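Local atomic coordinates of alpha,alpha-trehalose-phosphate synthase (UDP-forming) (Burkholderia multivorans, PDB entry 5UOF), a protein that belongs to glycosyltransferase family 20 and has the two-domain GT-B fold, each domain built around a largely parallel beta-sheet. Residues Gly400-Asn412 and Arg437-Asp449. Numbering follows the deposited sequence.
With EDO (1,2-ethanediol), chain G.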
ATOM      1  N   GLY A 400      14.031   6.753  -0.872  1.00 10.05           N
ATOM      2  CA  GLY A 400      15.121   5.792  -0.843  1.00 11.18           C
ATOM      3  C   GLY A 400      16.396   6.356  -0.248  1.00  9.15           C
ATOM      4  O   GLY A 400      17.173   5.626   0.378  1.00 12.32           O
ATOM      5  N   ALA A 401      16.631   7.655  -0.436  1.00 10.02           N
ATOM      6  CA  ALA A 401      17.863   8.278   0.050  1.00 10.66           C
ATOM      7  C   ALA A 401      17.938   8.303   1.575  1.00 10.68           C
ATOM      8  O   ALA A 401      19.034   8.479   2.123  1.00 11.14           O
ATOM      9  CB  ALA A 401      17.986   9.704  -0.495  1.00 10.14           C
ATOM     10  N   ALA A 402      16.806   8.134   2.263  1.00 11.86           N
ATOM     11  CA  ALA A 402      16.805   8.111   3.724  1.00 12.08           C
ATOM     12  C   ALA A 402      17.635   6.969   4.295  1.00 14.98           C
ATOM     13  O   ALA A 402      18.108   7.068   5.432  1.00 14.84           O
ATOM     14  CB  ALA A 402      15.366   8.012   4.251  1.00 15.02           C
ATOM     15  N   ALA A 403      17.836   5.892   3.535  1.00 12.84           N
ATOM     16  CA  ALA A 403      18.668   4.799   4.017  1.00 17.65           C
ATOM     17  C   ALA A 403      20.133   5.199   4.106  1.00 17.80           C
ATOM     18  O   ALA A 403      20.900   4.560   4.831  1.00 21.71           O
ATOM     19  CB  ALA A 403      18.514   3.588   3.090  1.00 19.01           C
ATOM     20  N   GLU A 404      20.529   6.243   3.393  1.00 13.17           N
ATOM     21  CA  GLU A 404      21.914   6.704   3.345  0.60 14.25           C
ATOM     22  C   GLU A 404      22.141   7.998   4.103  1.00 13.57           C
ATOM     23  O   GLU A 404      23.145   8.128   4.816  1.00 14.29           O
ATOM     24  CB  GLU A 404      22.351   6.910   1.888  0.60 12.77           C
ATOM     25  CG  GLU A 404      22.400   5.640   1.061  0.60 14.03           C
ATOM     26  CD  GLU A 404      22.677   5.913  -0.411  0.60 19.21           C
ATOM     27  OE1 GLU A 404      21.709   6.101  -1.187  0.60  9.45           O
ATOM     28  OE2 GLU A 404      23.874   5.949  -0.782  0.60 21.40           O
ATOM     29  N   LEU A 405      21.234   8.961   3.958  1.00 12.20           N
ATOM     30  CA  LEU A 405      21.424  10.301   4.515  1.00 10.36           C
ATOM     31  C   LEU A 405      20.969  10.325   5.973  1.00 12.86           C
ATOM     32  O   LEU A 405      19.978  10.951   6.352  1.00 12.98           O
ATOM     33  CB  LEU A 405      20.694  11.331   3.663  1.00 10.00           C
ATOM     34  CG  LEU A 405      21.171  11.363   2.196  1.00 10.64           C
ATOM     35  CD1 LEU A 405      20.402  12.402   1.391  1.00 11.19           C
ATOM     36  CD2 LEU A 405      22.686  11.610   2.092  1.00 14.03           C
ATOM     37  N   THR A 406      21.744   9.622   6.800  1.00 11.53           N
ATOM     38  CA  THR A 406      21.389   9.462   8.204  1.00 13.00           C
ATOM     39  C   THR A 406      21.531  10.754   8.996  1.00 18.15           C
ATOM     40  O   THR A 406      21.026  10.823  10.125  1.00 17.43           O
ATOM     41  CB  THR A 406      22.250   8.365   8.833  1.00 15.50           C
ATOM     42  OG1 THR A 406      23.635   8.669   8.634  1.00 17.99           O
ATOM     43  CG2 THR A 406      21.928   7.007   8.190  1.00 20.59           C
ATOM     44  N   GLY A 407      22.188  11.771   8.436  1.00 16.50           N
ATOM     45  CA  GLY A 407      22.270  13.070   9.084  1.00 13.27           C
ATOM     46  C   GLY A 407      21.096  13.983   8.805  1.00 11.48           C
ATOM     47  O   GLY A 407      21.010  15.069   9.380  1.00 12.09           O
ATOM     48  N   ALA A 408      20.194  13.588   7.908  1.00 10.67           N
ATOM     49  CA  ALA A 408      18.973  14.357   7.717  1.00 11.64           C
ATOM     50  C   ALA A 408      18.100  14.277   8.958  1.00 13.44           C
ATOM     51  O   ALA A 408      18.196  13.338   9.749  1.00 13.12           O
ATOM     52  CB  ALA A 408      18.179  13.836   6.514  1.00 13.43           C
ATOM     53  N   LEU A 409      17.267  15.300   9.136  1.00 10.50           N
ATOM     54  CA  LEU A 409      16.120  15.200  10.035  1.00 11.61           C
ATOM     55  C   LEU A 409      15.079  14.398   9.277  1.00 11.13           C
ATOM     56  O   LEU A 409      14.451  14.909   8.347  1.00 13.65           O
ATOM     57  CB  LEU A 409      15.602  16.581  10.427  1.00 12.11           C
ATOM     58  CG  LEU A 409      16.469  17.428  11.368  1.00 14.67           C
ATOM     59  CD1 LEU A 409      15.775  18.760  11.678  1.00 13.76           C
ATOM     60  CD2 LEU A 409      16.763  16.678  12.687  1.00 12.88           C
ATOM     61  N   LEU A 410      14.912  13.129   9.654  1.00 11.82           N
ATOM     62  CA  LEU A 410      13.975  12.241   8.970  1.00 11.79           C
ATOM     63  C   LEU A 410      12.574  12.427   9.528  1.00 14.97           C
ATOM     64  O   LEU A 410      12.387  12.458  10.750  1.00 14.63           O
ATOM     65  CB  LEU A 410      14.401  10.786   9.135  1.00 13.83           C
ATOM     66  CG  LEU A 410      15.772  10.503   8.527  1.00 25.34           C
ATOM     67  CD1 LEU A 410      16.336   9.193   9.059  1.00 37.51           C
ATOM     68  CD2 LEU A 410      15.670  10.482   6.994  1.00 22.39           C
ATOM     69  N   VAL A 411      11.583  12.518   8.639  1.00 10.58           N
ATOM     70  CA  VAL A 411      10.209  12.742   9.074  1.00 11.08           C
ATOM     71  C   VAL A 411       9.250  11.837   8.309  1.00 12.63           C
ATOM     72  O   VAL A 411       9.538  11.343   7.213  1.00 12.05           O
ATOM     73  CB  VAL A 411       9.772  14.211   8.906  1.00 12.43           C
ATOM     74  CG1 VAL A 411      10.647  15.116   9.758  1.00 13.51           C
ATOM     75  CG2 VAL A 411       9.844  14.622   7.441  1.00 15.74           C
ATOM     76  N   ASN A 412       8.092  11.641   8.909  1.00 13.93           N
ATOM     77  CA  ASN A 412       6.989  10.970   8.251  1.00 14.45           C
ATOM     78  C   ASN A 412       6.077  12.048   7.683  1.00 14.05           C
ATOM     79  O   ASN A 412       5.449  12.782   8.459  1.00 12.94           O
ATOM     80  CB  ASN A 412       6.238  10.087   9.253  1.00 10.45           C
ATOM     81  CG  ASN A 412       5.144   9.249   8.600  1.00 12.35           C
ATOM     82  OD1 ASN A 412       4.524   9.673   7.634  1.00 12.53           O
ATOM     83  ND2 ASN A 412       4.888   8.060   9.151  1.00 14.62           N
ATOM     84  N   ARG A 437      25.899  16.795  11.163  1.00 11.50           N
ATOM     85  CA  ARG A 437      24.961  16.121  10.265  1.00 12.17           C
ATOM     86  C   ARG A 437      25.399  16.240   8.811  1.00 14.48           C
ATOM     87  O   ARG A 437      25.299  15.273   8.038  1.00 13.24           O
ATOM     88  CB  ARG A 437      23.561  16.705  10.443  1.00 11.46           C
ATOM     89  CG  ARG A 437      22.953  16.420  11.804  1.00 11.81           C
ATOM     90  CD  ARG A 437      21.638  17.141  11.973  1.00 10.76           C
ATOM     91  NE  ARG A 437      20.974  16.660  13.183  1.00 13.01           N
ATOM     92  CZ  ARG A 437      20.229  15.558  13.237  1.00 14.63           C
ATOM     93  NH1 ARG A 437      20.017  14.828  12.141  1.00 12.72           N
ATOM     94  NH2 ARG A 437      19.693  15.184  14.388  1.00 18.29           N
ATOM     95  N   HIS A 438      25.856  17.426   8.414  1.00 12.07           N
ATOM     96  CA  HIS A 438      26.296  17.617   7.040  1.00 12.93           C
ATOM     97  C   HIS A 438      27.463  16.698   6.703  1.00 13.25           C
ATOM     98  O   HIS A 438      27.470  16.049   5.649  1.00 14.04           O
ATOM     99  CB  HIS A 438      26.693  19.074   6.804  1.00 11.72           C
ATOM    100  CG  HIS A 438      27.264  19.302   5.443  1.00 11.73           C
ATOM    101  ND1 HIS A 438      26.489  19.260   4.305  1.00 12.42           N
ATOM    102  CD2 HIS A 438      28.537  19.509   5.029  1.00 16.00           C
ATOM    103  CE1 HIS A 438      27.256  19.464   3.247  1.00 11.17           C
ATOM    104  NE2 HIS A 438      28.504  19.605   3.656  1.00 12.67           N
ATOM    105  N   GLU A 439      28.471  16.628   7.589  1.00 11.68           N
ATOM    106  CA  GLU A 439      29.633  15.812   7.267  1.00 14.44           C
ATOM    107  C   GLU A 439      29.282  14.335   7.292  1.00 15.26           C
ATOM    108  O   GLU A 439      29.855  13.553   6.530  1.00 13.02           O
ATOM    109  CB  GLU A 439      30.789  16.109   8.226  1.00 16.70           C
ATOM    110  CG  GLU A 439      31.309  17.540   8.122  1.00 16.59           C
ATOM    111  CD  GLU A 439      32.001  17.822   6.788  1.00 20.76           C
ATOM    112  OE1 GLU A 439      32.557  16.870   6.196  1.00 19.44           O
ATOM    113  OE2 GLU A 439      31.989  18.995   6.340  1.00 18.43           O
ATOM    114  N   GLU A 440      28.354  13.941   8.165  1.00 14.07           N
ATOM    115  CA  GLU A 440      27.847  12.572   8.147  1.00 15.42           C
ATOM    116  C   GLU A 440      27.231  12.232   6.792  1.00 13.48           C
ATOM    117  O   GLU A 440      27.553  11.200   6.188  1.00 15.16           O
ATOM    118  CB  GLU A 440      26.835  12.409   9.280  1.00 12.15           C
ATOM    119  CG  GLU A 440      26.145  11.067   9.359  1.00 18.48           C
ATOM    120  CD  GLU A 440      25.214  10.996  10.557  1.00 25.08           C
ATOM    121  OE1 GLU A 440      25.309  11.869  11.443  1.00 31.53           O
ATOM    122  OE2 GLU A 440      24.381  10.084  10.619  1.00 22.34           O
ATOM    123  N   ASN A 441      26.364  13.111   6.282  1.00  9.79           N
ATOM    124  CA  ASN A 441      25.736  12.876   4.983  1.00 12.81           C
ATOM    125  C   ASN A 441      26.746  12.956   3.847  1.00 17.49           C
ATOM    126  O   ASN A 441      26.721  12.135   2.923  1.00 12.45           O
ATOM    127  CB  ASN A 441      24.610  13.884   4.755  1.00 12.70           C
ATOM    128  CG  ASN A 441      23.355  13.541   5.541  1.00 13.30           C
ATOM    129  OD1 ASN A 441      23.194  12.415   5.990  1.00 12.90           O
ATOM    130  ND2 ASN A 441      22.462  14.512   5.706  1.00 14.33           N
ATOM    131  N   LEU A 442      27.637  13.945   3.891  1.00 13.67           N
ATOM    132  CA  LEU A 442      28.593  14.129   2.802  1.00 12.13           C
ATOM    133  C   LEU A 442      29.538  12.936   2.684  1.00 16.60           C
ATOM    134  O   LEU A 442      29.915  12.538   1.572  1.00 14.70           O
ATOM    135  CB  LEU A 442      29.372  15.422   3.026  1.00 10.93           C
ATOM    136  CG  LEU A 442      30.466  15.762   2.023  1.00 15.27           C
ATOM    137  CD1 LEU A 442      29.901  15.805   0.604  1.00 14.80           C
ATOM    138  CD2 LEU A 442      31.089  17.099   2.388  1.00 13.71           C
ATOM    139  N   ALA A 443      29.929  12.348   3.819  1.00 11.76           N
ATOM    140  CA  ALA A 443      30.781  11.166   3.774  1.00 14.31           C
ATOM    141  C   ALA A 443      30.067  10.012   3.083  1.00 16.05           C
ATOM    142  O   ALA A 443      30.679   9.280   2.296  1.00 15.31           O
ATOM    143  CB  ALA A 443      31.214  10.774   5.185  1.00 19.93           C
ATOM    144  N   ARG A 444      28.768   9.850   3.344  1.00 12.89           N
ATOM    145  CA  ARG A 444      28.000   8.816   2.652  1.00 13.95           C
ATOM    146  C   ARG A 444      27.908   9.104   1.157  1.00 17.21           C
ATOM    147  O   ARG A 444      28.030   8.187   0.330  1.00 15.01           O
ATOM    148  CB  ARG A 444      26.600   8.699   3.268  1.00 15.20           C
ATOM    149  CG  ARG A 444      26.570   8.223   4.731  1.00 15.60           C
ATOM    150  CD  ARG A 444      27.165   6.819   4.909  1.00 16.98           C
ATOM    151  NE  ARG A 444      26.467   5.796   4.128  1.00 18.27           N
ATOM    152  CZ  ARG A 444      25.452   5.057   4.573  1.00 23.81           C
ATOM    153  NH1 ARG A 444      24.987   5.224   5.806  1.00 23.47           N
ATOM    154  NH2 ARG A 444      24.897   4.148   3.774  1.00 24.47           N
ATOM    155  N   LEU A 445      27.688  10.368   0.782  1.00 11.75           N
ATOM    156  CA  LEU A 445      27.622  10.692  -0.645  1.00 12.00           C
ATOM    157  C   LEU A 445      28.940  10.388  -1.333  1.00 18.59           C
ATOM    158  O   LEU A 445      28.963   9.923  -2.477  1.00 15.57           O
ATOM    159  CB  LEU A 445      27.264  12.160  -0.859  1.00 13.86           C
ATOM    160  CG  LEU A 445      25.887  12.604  -0.362  1.00 14.44           C
ATOM    161  CD1 LEU A 445      25.706  14.096  -0.581  1.00 15.24           C
ATOM    162  CD2 LEU A 445      24.798  11.824  -1.099  1.00 13.38           C
ATOM    163  N   ARG A 446      30.058  10.661  -0.652  1.00 14.86           N
ATOM    164  CA  ARG A 446      31.356  10.447  -1.279  1.00 14.85           C
ATOM    165  C   ARG A 446      31.702   8.970  -1.388  1.00 17.12           C
ATOM    166  O   ARG A 446      32.476   8.586  -2.275  1.00 20.57           O
ATOM    167  CB  ARG A 446      32.437  11.184  -0.499  1.00 16.91           C
ATOM    168  CG  ARG A 446      32.414  12.690  -0.710  1.00 16.41           C
ATOM    169  CD  ARG A 446      33.485  13.361   0.142  1.00 16.99           C
ATOM    170  NE  ARG A 446      33.659  14.760  -0.216  1.00 19.76           N
ATOM    171  CZ  ARG A 446      34.070  15.705   0.628  1.00 26.41           C
ATOM    172  NH1 ARG A 446      34.336  15.406   1.896  1.00 20.69           N
ATOM    173  NH2 ARG A 446      34.201  16.955   0.204  1.00 23.61           N
ATOM    174  N   ALA A 447      31.168   8.139  -0.497  1.00 14.52           N
ATOM    175  CA  ALA A 447      31.451   6.710  -0.514  1.00 17.76           C
ATOM    176  C   ALA A 447      30.532   5.944  -1.448  1.00 19.46           C
ATOM    177  O   ALA A 447      30.796   4.773  -1.730  1.00 21.14           O
ATOM    178  CB  ALA A 447      31.345   6.121   0.892  1.00 17.13           C
ATOM    179  N   ASN A 448      29.462   6.573  -1.923  1.00 14.80           N
ATOM    180  CA  ASN A 448      28.569   5.974  -2.909  1.00 11.72           C
ATOM    181  C   ASN A 448      28.264   7.024  -3.975  1.00 15.62           C
ATOM    182  O   ASN A 448      27.115   7.409  -4.199  1.00 14.81           O
ATOM    183  CB  ASN A 448      27.283   5.459  -2.260  1.00 16.13           C
ATOM    184  CG  ASN A 448      26.345   4.855  -3.268  1.00 18.19           C
ATOM    185  OD1 ASN A 448      26.797   4.249  -4.240  1.00 14.91           O
ATOM    186  ND2 ASN A 448      25.035   5.053  -3.081  1.00 15.30           N
ATOM    187  N   ASP A 449      29.309   7.517  -4.636  1.00 13.89           N
ATOM    188  CA  ASP A 449      29.063   8.486  -5.691  1.00 14.72           C
ATOM    189  C   ASP A 449      28.570   7.761  -6.946  1.00 16.11           C
ATOM    190  O   ASP A 449      28.493   6.532  -6.993  1.00 16.99           O
ATOM    191  CB  ASP A 449      30.303   9.371  -5.932  1.00 16.39           C
ATOM    192  CG  ASP A 449      31.445   8.678  -6.688  1.00 20.72           C
ATOM    193  OD1 ASP A 449      31.268   7.634  -7.330  1.00 19.32           O
ATOM    194  OD2 ASP A 449      32.569   9.223  -6.648  1.00 21.33           O
TER
HETATM  195  C1  EDO G 505      33.939   5.794  -5.444  1.00 35.75           C
HETATM  196  O1  EDO G 505      34.195   7.085  -6.019  1.00 41.34           O
HETATM  197  C2  EDO G 505      33.277   5.950  -4.076  1.00 36.83           C
HETATM  198  O2  EDO G 505      32.078   6.737  -4.184  1.00 23.92           O
HETATM  199  O   HOH W   1      22.562   2.414   3.577  1.00 38.40           O
HETATM  200  O   HOH W   2      23.115   3.570   7.051  1.00 40.52           O
HETATM  201  O   HOH W   3      24.931   8.399  -2.864  1.00 14.21           O
HETATM  202  O   HOH W   4      25.325   4.106   0.546  1.00 37.48           O
HETATM  203  O   HOH W   5      25.659   6.977   7.979  1.00 27.43           O
HETATM  204  O   HOH W   6      19.327  12.037  12.264  1.00 32.07           O
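Arg437 lies extended over Gly407, its CB, CG and CD all packed against the glycine carbonyl oxygen, and its guanidinium then turns back so that NH1 bonds Gly407 O at 2.9 Å. The oxygen lies in the guanidinium plane, yet the donor stands 65° out of the carbonyl plane, above it and not on a lone pair. Leu409 CD2 rests on one face of the same group, 3.7 Å from Arg437 CZ, and Glu433 pairs with NE. One helical turn on, Asn441 OD1 accepts from Gly407 N (2.7 Å) inside the type I turn Leu405-Ala408, while Glu440, with CG anti to its own N (chi1 177°), reaches Thr406 OG1 through the anti lone pair of OE2 at 2.5 Å. Leu405 CD2 meets Leu445 CD2 at 3.8 Å, an apolar touch beside these polar bonds. Arg444, bent at chi2 and chi3, lays its guanidinium face over Glu404 O; waters at its edge link it to Ala403 O and Thr406 OG1. At the helix end Asn448 ND2 donates to Glu404 OE2 (2.7 Å), on its syn side but 28° out of the carboxylate plane, and also to Pro234 O, while Lys379 holds OE1. The contact thus fastens the loop leading into edge strand 409-411 of the C-terminal Rossmann-like domain against helix 431-447. In the conformer described, with Lys379 on one oxygen and Asn448 on the other, the buried Glu404 carboxylate is probably kept ionised.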